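PDB 3DOR: protein CT_858 from Chlamydia trachomatis, which is a secreted chlamydial protease of the S41 peptidase family, probably cutting other proteins as a serine-type endopeptidase. Local coordinates for residues V41-K46 / A63-G68; V101-F106 / I110-E115; V268-E273 / Q325-N330; V459-Q464 / F471-L476. One frame throughout, in Å; residues are numbered along the deposited sequence.

Contact 1: residues V41-K46 / A63-G68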
loop_
_atom_site.group_PDB
_atom_site.type_symbol
_atom_site.label_atom_id
_atom_site.label_comp_id
_atom_site.label_asym_id
_atom_site.label_seq_id
_atom_site.Cartn_x
_atom_site.Cartn_y
_atom_site.Cartn_z
ATOM N N VAL B 41 23.766 -15.962 -9.050
ATOM C CA VAL B 41 24.209 -17.323 -9.318
ATOM C C VAL B 41 24.704 -17.981 -8.039
ATOM O O VAL B 41 24.455 -19.164 -7.801
ATOM C CB VAL B 41 25.336 -17.344 -10.376
ATOM C CG1 VAL B 41 26.069 -18.678 -10.346
ATOM C CG2 VAL B 41 24.738 -17.117 -11.754
ATOM N N SER B 42 25.396 -17.208 -7.210
ATOM C CA SER B 42 25.913 -17.733 -5.956
ATOM C C SER B 42 24.774 -18.104 -5.015
ATOM O O SER B 42 24.797 -19.162 -4.381
ATOM C CB SER B 42 26.823 -16.698 -5.286
ATOM O OG SER B 42 27.194 -17.127 -3.986
ATOM N N ALA B 43 23.775 -17.233 -4.920
ATOM C CA ALA B 43 22.627 -17.496 -4.056
ATOM C C ALA B 43 21.894 -18.739 -4.535
ATOM O O ALA B 43 21.531 -19.596 -3.733
ATOM C CB ALA B 43 21.679 -16.302 -4.052
ATOM N N GLN B 44 21.680 -18.827 -5.846
ATOM C CA GLN B 44 20.987 -19.970 -6.443
ATOM C C GLN B 44 21.668 -21.270 -6.053
ATOM O O GLN B 44 21.016 -22.230 -5.629
ATOM C CB GLN B 44 20.973 -19.851 -7.968
ATOM C CG GLN B 44 20.205 -18.654 -8.489
ATOM C CD GLN B 44 20.259 -18.550 -9.995
ATOM O OE1 GLN B 44 19.977 -19.515 -10.705
ATOM N NE2 GLN B 44 20.616 -17.376 -10.494
ATOM N N GLN B 45 22.987 -21.297 -6.194
ATOM C CA GLN B 45 23.741 -22.487 -5.845
ATOM C C GLN B 45 23.563 -22.876 -4.390
ATOM O O GLN B 45 23.440 -24.057 -4.072
ATOM C CB GLN B 45 25.219 -22.295 -6.165
ATOM C CG GLN B 45 25.550 -22.693 -7.584
ATOM C CD GLN B 45 25.074 -24.103 -7.891
ATOM O OE1 GLN B 45 25.441 -25.057 -7.198
ATOM N NE2 GLN B 45 24.247 -24.242 -8.927
ATOM N N LYS B 46 23.543 -21.891 -3.503
ATOM C CA LYS B 46 23.360 -22.194 -2.096
ATOM C C LYS B 46 22.006 -22.869 -1.896
ATOM O O LYS B 46 21.868 -23.773 -1.077
ATOM C CB LYS B 46 23.455 -20.918 -1.252
ATOM C CG LYS B 46 24.848 -20.307 -1.252
ATOM C CD LYS B 46 25.026 -19.222 -0.187
ATOM C CE LYS B 46 24.274 -17.947 -0.527
ATOM N NZ LYS B 46 24.523 -16.885 0.487
ATOM N N ALA B 63 17.864 -12.994 2.249
ATOM C CA ALA B 63 18.243 -11.858 3.075
ATOM C C ALA B 63 19.731 -11.532 2.906
ATOM O O ALA B 63 20.115 -10.362 2.894
ATOM C CB ALA B 63 17.926 -12.153 4.536
ATOM N N ASP B 64 20.564 -12.564 2.776
ATOM C CA ASP B 64 22.001 -12.357 2.597
ATOM C C ASP B 64 22.288 -11.789 1.222
ATOM O O ASP B 64 23.208 -10.997 1.050
ATOM C CB ASP B 64 22.769 -13.668 2.792
ATOM C CG ASP B 64 22.796 -14.109 4.245
ATOM O OD1 ASP B 64 22.258 -13.372 5.102
ATOM O OD2 ASP B 64 23.353 -15.187 4.536
ATOM N N PHE B 65 21.491 -12.200 0.245
ATOM C CA PHE B 65 21.627 -11.725 -1.125
ATOM C C PHE B 65 21.387 -10.206 -1.162
ATOM O O PHE B 65 22.156 -9.455 -1.765
ATOM C CB PHE B 65 20.605 -12.446 -2.011
ATOM C CG PHE B 65 20.532 -11.924 -3.414
ATOM C CD1 PHE B 65 21.600 -12.091 -4.294
ATOM C CD2 PHE B 65 19.378 -11.281 -3.869
ATOM C CE1 PHE B 65 21.522 -11.627 -5.615
ATOM C CE2 PHE B 65 19.281 -10.809 -5.187
ATOM C CZ PHE B 65 20.356 -10.984 -6.060
ATOM N N ILE B 66 20.314 -9.754 -0.521
ATOM C CA ILE B 66 20.024 -8.323 -0.500
ATOM C C ILE B 66 21.020 -7.628 0.427
ATOM O O ILE B 66 21.428 -6.496 0.177
ATOM C CB ILE B 66 18.575 -8.042 -0.020
ATOM C CG1 ILE B 66 17.580 -8.719 -0.966
ATOM C CG2 ILE B 66 18.312 -6.528 0.025
ATOM C CD1 ILE B 66 17.673 -8.244 -2.401
ATOM N N GLY B 67 21.413 -8.314 1.496
ATOM C CA GLY B 67 22.376 -7.738 2.417
ATOM C C GLY B 67 23.700 -7.487 1.714
ATOM O O GLY B 67 24.496 -6.651 2.150
ATOM N N GLY B 68 23.935 -8.208 0.617
ATOM C CA GLY B 68 25.173 -8.045 -0.124
ATOM C C GLY B 68 25.284 -6.715 -0.841
ATOM O O GLY B 68 26.360 -6.344 -1.318
HETATM O O HOH W 1 23.329 -17.290 2.855
#
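Helices 36-48 and 55-67 come nearest at A43 and F65, whose CA atoms lie 6.5 Å apart, and the two short segments run in broadly opposing senses. The small methyl of A43 points into the interface and meets one shoulder of the phenyl ring, CB of A43 lying 4.2 Å from CD1 of F65. The approach is oblique. F65 has CG anti to its backbone N (chi1 173°), which lays the ring alongside helix 36-48, where it also touches L36, S39 and S40. A43 likewise reaches L11, as well as V61. At the outer margin the chemistry changes. The K46 chain, bent near its end, reaches across so that NZ stops 4.5 Å from OD2 of D64, too far for a salt bridge. One water closes the gap: it accepts from K46 NZ at 2.7 Å and donates to D64 OD2 at 2.7 Å, so the opposite charges are coupled through solvent. Two consecutive helices packed in opposing senses form a helical hairpin, against which helix 2-20 packs, setting L11 and L18 on F65, in the N-terminal helical region.

Contact 2: residues V101-F106 / I110-E115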
loop_
_atom_site.group_PDB
_atom_site.type_symbol
_atom_site.label_atom_id
_atom_site.label_comp_id
_atom_site.label_asym_id
_atom_site.label_seq_id
_atom_site.Cartn_x
_atom_site.Cartn_y
_atom_site.Cartn_z
ATOM N N VAL B 101 26.245 0.036 28.302
ATOM C CA VAL B 101 25.763 1.369 28.660
ATOM C C VAL B 101 24.349 1.303 29.204
ATOM O O VAL B 101 23.799 2.312 29.642
ATOM C CB VAL B 101 25.779 2.350 27.468
ATOM C CG1 VAL B 101 27.211 2.681 27.096
ATOM C CG2 VAL B 101 25.020 1.748 26.282
ATOM N N ASP B 102 23.755 0.116 29.175
ATOM C CA ASP B 102 22.419 -0.038 29.716
ATOM C C ASP B 102 22.072 -1.484 30.054
ATOM O O ASP B 102 22.448 -2.416 29.339
ATOM C CB ASP B 102 21.387 0.546 28.753
ATOM C CG ASP B 102 20.127 1.011 29.464
ATOM O OD1 ASP B 102 20.135 1.064 30.714
ATOM O OD2 ASP B 102 19.138 1.332 28.773
ATOM N N ILE B 103 21.360 -1.644 31.167
ATOM C CA ILE B 103 20.918 -2.942 31.661
ATOM C C ILE B 103 19.402 -2.837 31.820
ATOM O O ILE B 103 18.912 -1.954 32.527
ATOM C CB ILE B 103 21.542 -3.253 33.039
ATOM C CG1 ILE B 103 23.066 -3.086 32.984
ATOM C CG2 ILE B 103 21.168 -4.662 33.470
ATOM C CD1 ILE B 103 23.750 -3.943 31.945
ATOM N N MET B 104 18.658 -3.725 31.170
ATOM C CA MET B 104 17.201 -3.667 31.253
ATOM C C MET B 104 16.536 -4.892 31.878
ATOM O O MET B 104 15.531 -5.384 31.370
ATOM C CB MET B 104 16.603 -3.426 29.862
ATOM C CG MET B 104 17.088 -2.152 29.168
ATOM S SD MET B 104 18.745 -2.298 28.455
ATOM C CE MET B 104 18.363 -2.966 26.853
ATOM N N THR B 105 17.091 -5.376 32.981
ATOM C CA THR B 105 16.531 -6.531 33.671
ATOM C C THR B 105 16.785 -6.384 35.168
ATOM O O THR B 105 17.498 -5.473 35.584
ATOM C CB THR B 105 17.152 -7.846 33.160
ATOM O OG1 THR B 105 16.586 -8.946 33.879
ATOM C CG2 THR B 105 18.652 -7.835 33.339
ATOM N N PHE B 106 16.202 -7.272 35.974
ATOM C CA PHE B 106 16.367 -7.216 37.426
ATOM C C PHE B 106 17.832 -7.213 37.843
ATOM O O PHE B 106 18.709 -7.667 37.108
ATOM C CB PHE B 106 15.645 -8.393 38.093
ATOM C CG PHE B 106 16.203 -9.735 37.718
ATOM C CD1 PHE B 106 17.274 -10.289 38.417
ATOM C CD2 PHE B 106 15.680 -10.433 36.636
ATOM C CE1 PHE B 106 17.816 -11.524 38.038
ATOM C CE2 PHE B 106 16.211 -11.663 36.250
ATOM C CZ PHE B 106 17.280 -12.211 36.949
ATOM N N ILE B 110 26.100 -8.004 35.737
ATOM C CA ILE B 110 26.628 -7.020 34.803
ATOM C C ILE B 110 26.273 -5.590 35.207
ATOM O O ILE B 110 25.122 -5.292 35.514
ATOM C CB ILE B 110 26.106 -7.299 33.380
ATOM C CG1 ILE B 110 26.577 -8.691 32.942
ATOM C CG2 ILE B 110 26.588 -6.215 32.407
ATOM C CD1 ILE B 110 25.948 -9.205 31.662
ATOM N N ARG B 111 27.277 -4.718 35.232
ATOM C CA ARG B 111 27.072 -3.311 35.581
ATOM C C ARG B 111 27.382 -2.417 34.390
ATOM O O ARG B 111 28.150 -2.790 33.496
ATOM C CB ARG B 111 28.009 -2.852 36.702
ATOM C CG ARG B 111 27.957 -3.589 38.019
ATOM C CD ARG B 111 28.778 -2.798 39.037
ATOM N NE ARG B 111 29.442 -3.656 40.012
ATOM C CZ ARG B 111 30.682 -4.120 39.883
ATOM N NH1 ARG B 111 31.416 -3.812 38.825
ATOM N NH2 ARG B 111 31.187 -4.901 40.817
ATOM N N VAL B 112 26.793 -1.226 34.388
ATOM C CA VAL B 112 27.078 -0.256 33.340
ATOM C C VAL B 112 28.559 0.037 33.543
ATOM O O VAL B 112 29.001 0.214 34.677
ATOM C CB VAL B 112 26.283 1.052 33.554
ATOM C CG1 VAL B 112 26.890 2.180 32.727
ATOM C CG2 VAL B 112 24.830 0.836 33.192
ATOM N N GLY B 113 29.328 0.078 32.465
ATOM C CA GLY B 113 30.745 0.352 32.601
ATOM C C GLY B 113 31.615 -0.878 32.385
ATOM O O GLY B 113 32.826 -0.753 32.182
ATOM N N ASP B 114 31.004 -2.060 32.453
ATOM C CA ASP B 114 31.710 -3.323 32.238
ATOM C C ASP B 114 32.111 -3.383 30.777
ATOM O O ASP B 114 31.393 -2.872 29.906
ATOM C CB ASP B 114 30.795 -4.521 32.503
ATOM C CG ASP B 114 30.497 -4.732 33.966
ATOM O OD1 ASP B 114 29.541 -5.489 34.256
ATOM O OD2 ASP B 114 31.207 -4.157 34.818
ATOM N N GLU B 115 33.244 -4.018 30.502
ATOM C CA GLU B 115 33.692 -4.161 29.128
ATOM C C GLU B 115 33.292 -5.558 28.685
ATOM O O GLU B 115 33.513 -6.529 29.415
ATOM C CB GLU B 115 35.215 -4.014 29.015
ATOM C CG GLU B 115 35.679 -3.967 27.564
ATOM C CD GLU B 115 37.188 -4.095 27.387
ATOM O OE1 GLU B 115 37.937 -3.942 28.375
ATOM O OE2 GLU B 115 37.624 -4.343 26.243
#
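I103 has CG1 anti to its carbonyl carbon (chi1 -52°), and rotation about CB-CG1 carries CD1 toward I110. I110 has CG1 beside its backbone N (chi1 -61°), which leaves CG2 anti to that N and facing the I103 methyl: CD1 of I103 and CG2 of I110 are 3.7 Å apart, the two chains crossing at a slant. V112 adds its CG2 beside the strand backbone, 4.0 Å from the carbonyl O of V101 and 4.3 Å from CG1 of I103. All this lies in the PDZ domain, where strand 98-103 carries a classic beta bulge, V101 and D102 both facing T89, and the chain then loops back to begin strand 115-119. The returning arm makes a type II turn from R111 to D114, closed by D114 N to R111 O at 3.1 Å. D114 also reaches back with its side chain: R111 N donates to OD1 of D114 at 2.6 Å, nearly straight at 165°, though it arrives from above the carboxylate plane. The same OD1 forms a salt bridge with R172 NH1, so the buried carboxylate is held by a main-chain N-H and a guanidinium, which would probably stabilise its charged form. I110 packs inward on F100 and L168.

Contact 3: residues V268-E273 / Q325-N330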
loop_
_atom_site.group_PDB
_atom_site.type_symbol
_atom_site.label_atom_id
_atom_site.label_comp_id
_atom_site.label_asym_id
_atom_site.label_seq_id
_atom_site.Cartn_x
_atom_site.Cartn_y
_atom_site.Cartn_z
ATOM N N VAL B 268 20.069 24.562 33.219
ATOM C CA VAL B 268 18.934 24.929 32.393
ATOM C C VAL B 268 18.234 26.212 32.824
ATOM O O VAL B 268 17.848 26.360 33.980
ATOM C CB VAL B 268 17.903 23.792 32.380
ATOM C CG1 VAL B 268 16.686 24.196 31.566
ATOM C CG2 VAL B 268 18.539 22.539 31.807
ATOM N N ILE B 269 18.070 27.139 31.888
ATOM C CA ILE B 269 17.387 28.383 32.189
ATOM C C ILE B 269 15.955 28.289 31.645
ATOM O O ILE B 269 15.056 28.995 32.108
ATOM C CB ILE B 269 18.146 29.612 31.585
ATOM C CG1 ILE B 269 17.474 30.093 30.308
ATOM C CG2 ILE B 269 19.598 29.261 31.324
ATOM C CD1 ILE B 269 16.387 31.111 30.569
ATOM N N TRP B 270 15.750 27.408 30.664
ATOM C CA TRP B 270 14.426 27.191 30.067
ATOM C C TRP B 270 14.314 25.792 29.462
ATOM O O TRP B 270 15.260 25.285 28.864
ATOM C CB TRP B 270 14.135 28.206 28.960
ATOM C CG TRP B 270 12.803 27.969 28.295
ATOM C CD1 TRP B 270 11.565 28.268 28.801
ATOM C CD2 TRP B 270 12.573 27.365 27.013
ATOM N NE1 TRP B 270 10.582 27.890 27.914
ATOM C CE2 TRP B 270 11.171 27.332 26.809
ATOM C CE3 TRP B 270 13.410 26.845 26.020
ATOM C CZ2 TRP B 270 10.593 26.806 25.649
ATOM C CZ3 TRP B 270 12.839 26.323 24.869
ATOM C CH2 TRP B 270 11.441 26.304 24.693
ATOM N N GLU B 271 13.146 25.180 29.601
ATOM C CA GLU B 271 12.939 23.849 29.056
ATOM C C GLU B 271 11.570 23.750 28.401
ATOM O O GLU B 271 10.558 24.123 28.993
ATOM C CB GLU B 271 13.100 22.810 30.175
ATOM C CG GLU B 271 12.780 21.381 29.780
ATOM C CD GLU B 271 13.431 20.359 30.709
ATOM O OE1 GLU B 271 13.433 20.577 31.945
ATOM O OE2 GLU B 271 13.938 19.335 30.192
ATOM N N SER B 272 11.550 23.257 27.166
ATOM C CA SER B 272 10.313 23.108 26.411
ATOM C C SER B 272 9.522 21.926 26.967
ATOM O O SER B 272 10.100 20.977 27.490
ATOM C CB SER B 272 10.635 22.889 24.933
ATOM O OG SER B 272 9.462 22.924 24.142
ATOM N N GLU B 273 8.202 21.975 26.832
ATOM C CA GLU B 273 7.349 20.924 27.378
ATOM C C GLU B 273 6.587 20.043 26.396
ATOM O O GLU B 273 5.751 19.242 26.819
ATOM C CB GLU B 273 6.331 21.545 28.339
ATOM C CG GLU B 273 6.938 22.287 29.512
ATOM C CD GLU B 273 5.882 22.933 30.399
ATOM O OE1 GLU B 273 6.260 23.544 31.424
ATOM O OE2 GLU B 273 4.676 22.835 30.071
ATOM N N GLN B 325 11.399 30.043 17.482
ATOM C CA GLN B 325 11.108 31.443 17.781
ATOM C C GLN B 325 11.656 31.776 19.167
ATOM O O GLN B 325 12.224 32.837 19.374
ATOM C CB GLN B 325 9.603 31.720 17.723
ATOM C CG GLN B 325 9.098 32.006 16.322
ATOM C CD GLN B 325 7.590 32.228 16.271
ATOM O OE1 GLN B 325 6.807 31.366 16.696
ATOM N NE2 GLN B 325 7.176 33.380 15.744
ATOM N N VAL B 326 11.494 30.868 20.120
ATOM C CA VAL B 326 12.028 31.098 21.457
ATOM C C VAL B 326 13.553 31.206 21.390
ATOM O O VAL B 326 14.147 32.073 22.026
ATOM C CB VAL B 326 11.652 29.954 22.418
ATOM C CG1 VAL B 326 12.495 30.047 23.708
ATOM C CG2 VAL B 326 10.162 30.035 22.756
ATOM N N PHE B 327 14.188 30.326 20.620
ATOM C CA PHE B 327 15.652 30.340 20.500
ATOM C C PHE B 327 16.151 31.627 19.848
ATOM O O PHE B 327 17.165 32.181 20.259
ATOM C CB PHE B 327 16.156 29.142 19.667
ATOM C CG PHE B 327 16.104 27.812 20.384
ATOM C CD1 PHE B 327 16.042 26.626 19.662
ATOM C CD2 PHE B 327 16.177 27.736 21.763
ATOM C CE1 PHE B 327 16.059 25.385 20.311
ATOM C CE2 PHE B 327 16.194 26.505 22.415
ATOM C CZ PHE B 327 16.136 25.333 21.691
ATOM N N SER B 328 15.447 32.099 18.825
ATOM C CA SER B 328 15.860 33.316 18.127
ATOM C C SER B 328 15.936 34.548 19.021
ATOM O O SER B 328 16.720 35.453 18.763
ATOM C CB SER B 328 14.919 33.618 16.956
ATOM O OG SER B 328 15.012 32.625 15.961
ATOM N N SER B 329 15.135 34.580 20.078
ATOM C CA SER B 329 15.129 35.739 20.961
ATOM C C SER B 329 15.763 35.527 22.331
ATOM O O SER B 329 15.849 36.457 23.127
ATOM C CB SER B 329 13.686 36.221 21.163
ATOM O OG SER B 329 13.130 36.679 19.947
ATOM N N ASN B 330 16.218 34.319 22.621
ATOM C CA ASN B 330 16.772 34.061 23.943
ATOM C C ASN B 330 18.034 33.240 23.913
ATOM O O ASN B 330 18.382 32.599 24.905
ATOM C CB ASN B 330 15.728 33.329 24.771
ATOM C CG ASN B 330 14.486 34.149 24.970
ATOM O OD1 ASN B 330 14.424 34.981 25.875
ATOM N ND2 ASN B 330 13.491 33.944 24.108
#
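The carbonyl O of V326 takes the side-chain amide of N330, ND2 lying 2.9 Å from it, while S329 N adds a weak hydrogen bond to the same oxygen. The N330 bond is straight, 168° at the hydrogen; it uses a lone pair in the carbonyl plane, and the acceptor lies in the plane of the amide, so the rotation of the amide is fixed. V326 itself does the reaching across to the strand. Its CG1 sits over the six-membered ring of W270, 3.9 Å from the centroid and only 9° off the ring normal, a CH-pi contact on one face of the indole. The opposite face is approached by the backbone N of S272. F327 comes to the indole from another direction: its CE2 lies at the rim, near the indole plane, 4.2 Å from CZ3 of W270, and the two side chains run at about a right angle. W270 has CG anti to its backbone N (chi1 178°), which extends the indole from the strand to the helix. Both W270 and F327 also touch I280. I269 and W270 together face I280 in a classic beta bulge of strand 268-271. The crossover helix between parallel strands 290-297 and 333-337 here meets this edge strand of the same mixed sheet, in the S41 peptidase region.

Contact 4: residues V459-Q464 / F471-L476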
loop_
_atom_site.group_PDB
_atom_site.type_symbol
_atom_site.label_atom_id
_atom_site.label_comp_id
_atom_site.label_asym_id
_atom_site.label_seq_id
_atom_site.Cartn_x
_atom_site.Cartn_y
_atom_site.Cartn_z
ATOM N N VAL B 459 25.654 21.161 14.685
ATOM C CA VAL B 459 24.882 19.928 14.563
ATOM C C VAL B 459 25.717 18.724 14.975
ATOM O O VAL B 459 26.852 18.556 14.515
ATOM C CB VAL B 459 24.393 19.690 13.099
ATOM C CG1 VAL B 459 23.504 18.450 13.033
ATOM C CG2 VAL B 459 23.648 20.893 12.596
ATOM N N LEU B 460 25.148 17.884 15.835
ATOM C CA LEU B 460 25.831 16.683 16.297
ATOM C C LEU B 460 25.311 15.506 15.477
ATOM O O LEU B 460 24.097 15.308 15.355
ATOM C CB LEU B 460 25.551 16.435 17.779
ATOM C CG LEU B 460 25.730 17.642 18.696
ATOM C CD1 LEU B 460 25.340 17.230 20.101
ATOM C CD2 LEU B 460 27.179 18.165 18.642
ATOM N N ILE B 461 26.237 14.722 14.932
ATOM C CA ILE B 461 25.898 13.572 14.092
ATOM C C ILE B 461 26.726 12.337 14.455
ATOM O O ILE B 461 27.767 12.439 15.111
ATOM C CB ILE B 461 26.212 13.872 12.611
ATOM C CG1 ILE B 461 27.724 14.101 12.452
ATOM C CG2 ILE B 461 25.463 15.130 12.143
ATOM C CD1 ILE B 461 28.218 14.114 10.995
ATOM N N ASN B 462 26.264 11.170 14.032
ATOM C CA ASN B 462 27.033 9.962 14.273
ATOM C C ASN B 462 26.757 8.933 13.179
ATOM O O ASN B 462 26.032 9.215 12.211
ATOM C CB ASN B 462 26.789 9.394 15.687
ATOM C CG ASN B 462 25.435 8.731 15.849
ATOM O OD1 ASN B 462 25.222 8.006 16.818
ATOM N ND2 ASN B 462 24.515 8.978 14.920
ATOM N N GLU B 463 27.355 7.756 13.326
ATOM C CA GLU B 463 27.242 6.692 12.339
ATOM C C GLU B 463 25.875 6.044 12.259
ATOM O O GLU B 463 25.651 5.164 11.419
ATOM C CB GLU B 463 28.311 5.616 12.586
ATOM C CG GLU B 463 27.962 4.576 13.638
ATOM C CD GLU B 463 28.013 5.106 15.054
ATOM O OE1 GLU B 463 27.634 4.360 15.990
ATOM O OE2 GLU B 463 28.437 6.260 15.240
ATOM N N GLN B 464 24.968 6.462 13.138
ATOM C CA GLN B 464 23.619 5.932 13.106
ATOM C C GLN B 464 22.604 6.974 12.621
ATOM O O GLN B 464 21.480 7.042 13.113
ATOM C CB GLN B 464 23.215 5.359 14.474
ATOM C CG GLN B 464 23.974 4.073 14.828
ATOM C CD GLN B 464 23.379 3.331 16.013
ATOM O OE1 GLN B 464 23.112 3.918 17.066
ATOM N NE2 GLN B 464 23.179 2.031 15.850
ATOM N N PHE B 471 21.110 13.691 4.948
ATOM C CA PHE B 471 20.834 14.958 4.250
ATOM C C PHE B 471 20.854 16.247 5.078
ATOM O O PHE B 471 21.354 17.284 4.610
ATOM C CB PHE B 471 19.481 14.874 3.522
ATOM C CG PHE B 471 19.355 13.702 2.574
ATOM C CD1 PHE B 471 18.090 13.226 2.206
ATOM C CD2 PHE B 471 20.486 13.068 2.057
ATOM C CE1 PHE B 471 17.954 12.124 1.331
ATOM C CE2 PHE B 471 20.368 11.976 1.190
ATOM C CZ PHE B 471 19.099 11.501 0.825
ATOM N N PHE B 472 20.294 16.195 6.286
ATOM C CA PHE B 472 20.240 17.371 7.155
ATOM C C PHE B 472 21.624 18.009 7.306
ATOM O O PHE B 472 21.808 19.175 6.965
ATOM C CB PHE B 472 19.660 17.001 8.542
ATOM C CG PHE B 472 19.484 18.182 9.478
ATOM C CD1 PHE B 472 18.422 19.067 9.314
ATOM C CD2 PHE B 472 20.367 18.384 10.547
ATOM C CE1 PHE B 472 18.227 20.142 10.208
ATOM C CE2 PHE B 472 20.191 19.448 11.444
ATOM C CZ PHE B 472 19.112 20.332 11.274
ATOM N N PRO B 473 22.624 17.254 7.795
ATOM C CA PRO B 473 23.945 17.879 7.933
ATOM C C PRO B 473 24.634 18.222 6.612
ATOM O O PRO B 473 25.365 19.210 6.532
ATOM C CB PRO B 473 24.729 16.854 8.753
ATOM C CG PRO B 473 24.129 15.557 8.325
ATOM C CD PRO B 473 22.641 15.875 8.317
ATOM N N VAL B 474 24.395 17.432 5.571
ATOM C CA VAL B 474 25.044 17.709 4.295
ATOM C C VAL B 474 24.592 19.051 3.713
ATOM O O VAL B 474 25.405 19.807 3.172
ATOM C CB VAL B 474 24.828 16.543 3.258
ATOM C CG1 VAL B 474 23.538 16.727 2.456
ATOM C CG2 VAL B 474 26.030 16.468 2.334
ATOM N N VAL B 475 23.306 19.363 3.850
ATOM C CA VAL B 475 22.775 20.630 3.347
ATOM C C VAL B 475 23.374 21.793 4.133
ATOM O O VAL B 475 23.805 22.794 3.558
ATOM C CB VAL B 475 21.227 20.695 3.474
ATOM C CG1 VAL B 475 20.732 22.090 3.100
ATOM C CG2 VAL B 475 20.578 19.653 2.551
ATOM N N LEU B 476 23.399 21.656 5.453
ATOM C CA LEU B 476 23.952 22.695 6.318
ATOM C C LEU B 476 25.471 22.840 6.153
ATOM O O LEU B 476 26.020 23.945 6.280
ATOM C CB LEU B 476 23.601 22.391 7.782
ATOM C CG LEU B 476 22.089 22.423 8.083
ATOM C CD1 LEU B 476 21.782 22.056 9.547
ATOM C CD2 LEU B 476 21.576 23.813 7.762
#
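V459 splits its two methyls between two helix residues. CG1 meets the phenyl of F472 at its edge, nearly in the ring plane, 3.8 Å from CE2, while CG2 lies 3.8 Å from CD1 of L476, these two side chains standing at about a right angle. L476 CD1 in turn rests over one face of the F472 ring, so the ring has the leucine methyl above it and the valine beside it. F472 carries CG anti to its backbone N (chi1 -176°), which directs the phenyl to the sheet side of the helix, next to L349 and L353 of helix 346-354. Two residues further along the strand, I461 brings CG2 slantwise against the pyrrolidine of P473, 3.9 Å from its CB. The proline stands where the helix is kinked, and its ring faces the strand. Strand 459-461 and helix 471-476 run at 136° to each other with axes 9.7 Å apart, two elements of the beta-alpha-beta unit made by strand 457-461, helix 468-478 and strand 483-486. All five touching residues are buried and every contact among them is carbon to carbon. The helix is therefore held on the sheet here by apolar van der Waals contact and burial from water, without directional polar bonds across the contact.

In the fold
Contacts 3 and 4 belong together: both rest on the mixed sheet of the S41 peptidase region, contact 3 at an edge strand, 268-271, and contact 4 in its interior, with centres about 23 Å apart and nearest atoms about 11 Å apart. Contact 4 is the one near the middle of the chain, about 11 Å from its centre. Contact 2, in the PDZ domain, comes within about 10 Å of contact 4 by nearest atoms. Contact 1, in the N-terminal helices, lies across the chain's centre from contact 3, their centres about 52 Å apart. None touches another, and all four follow in series along the chain, each closing before the next opens.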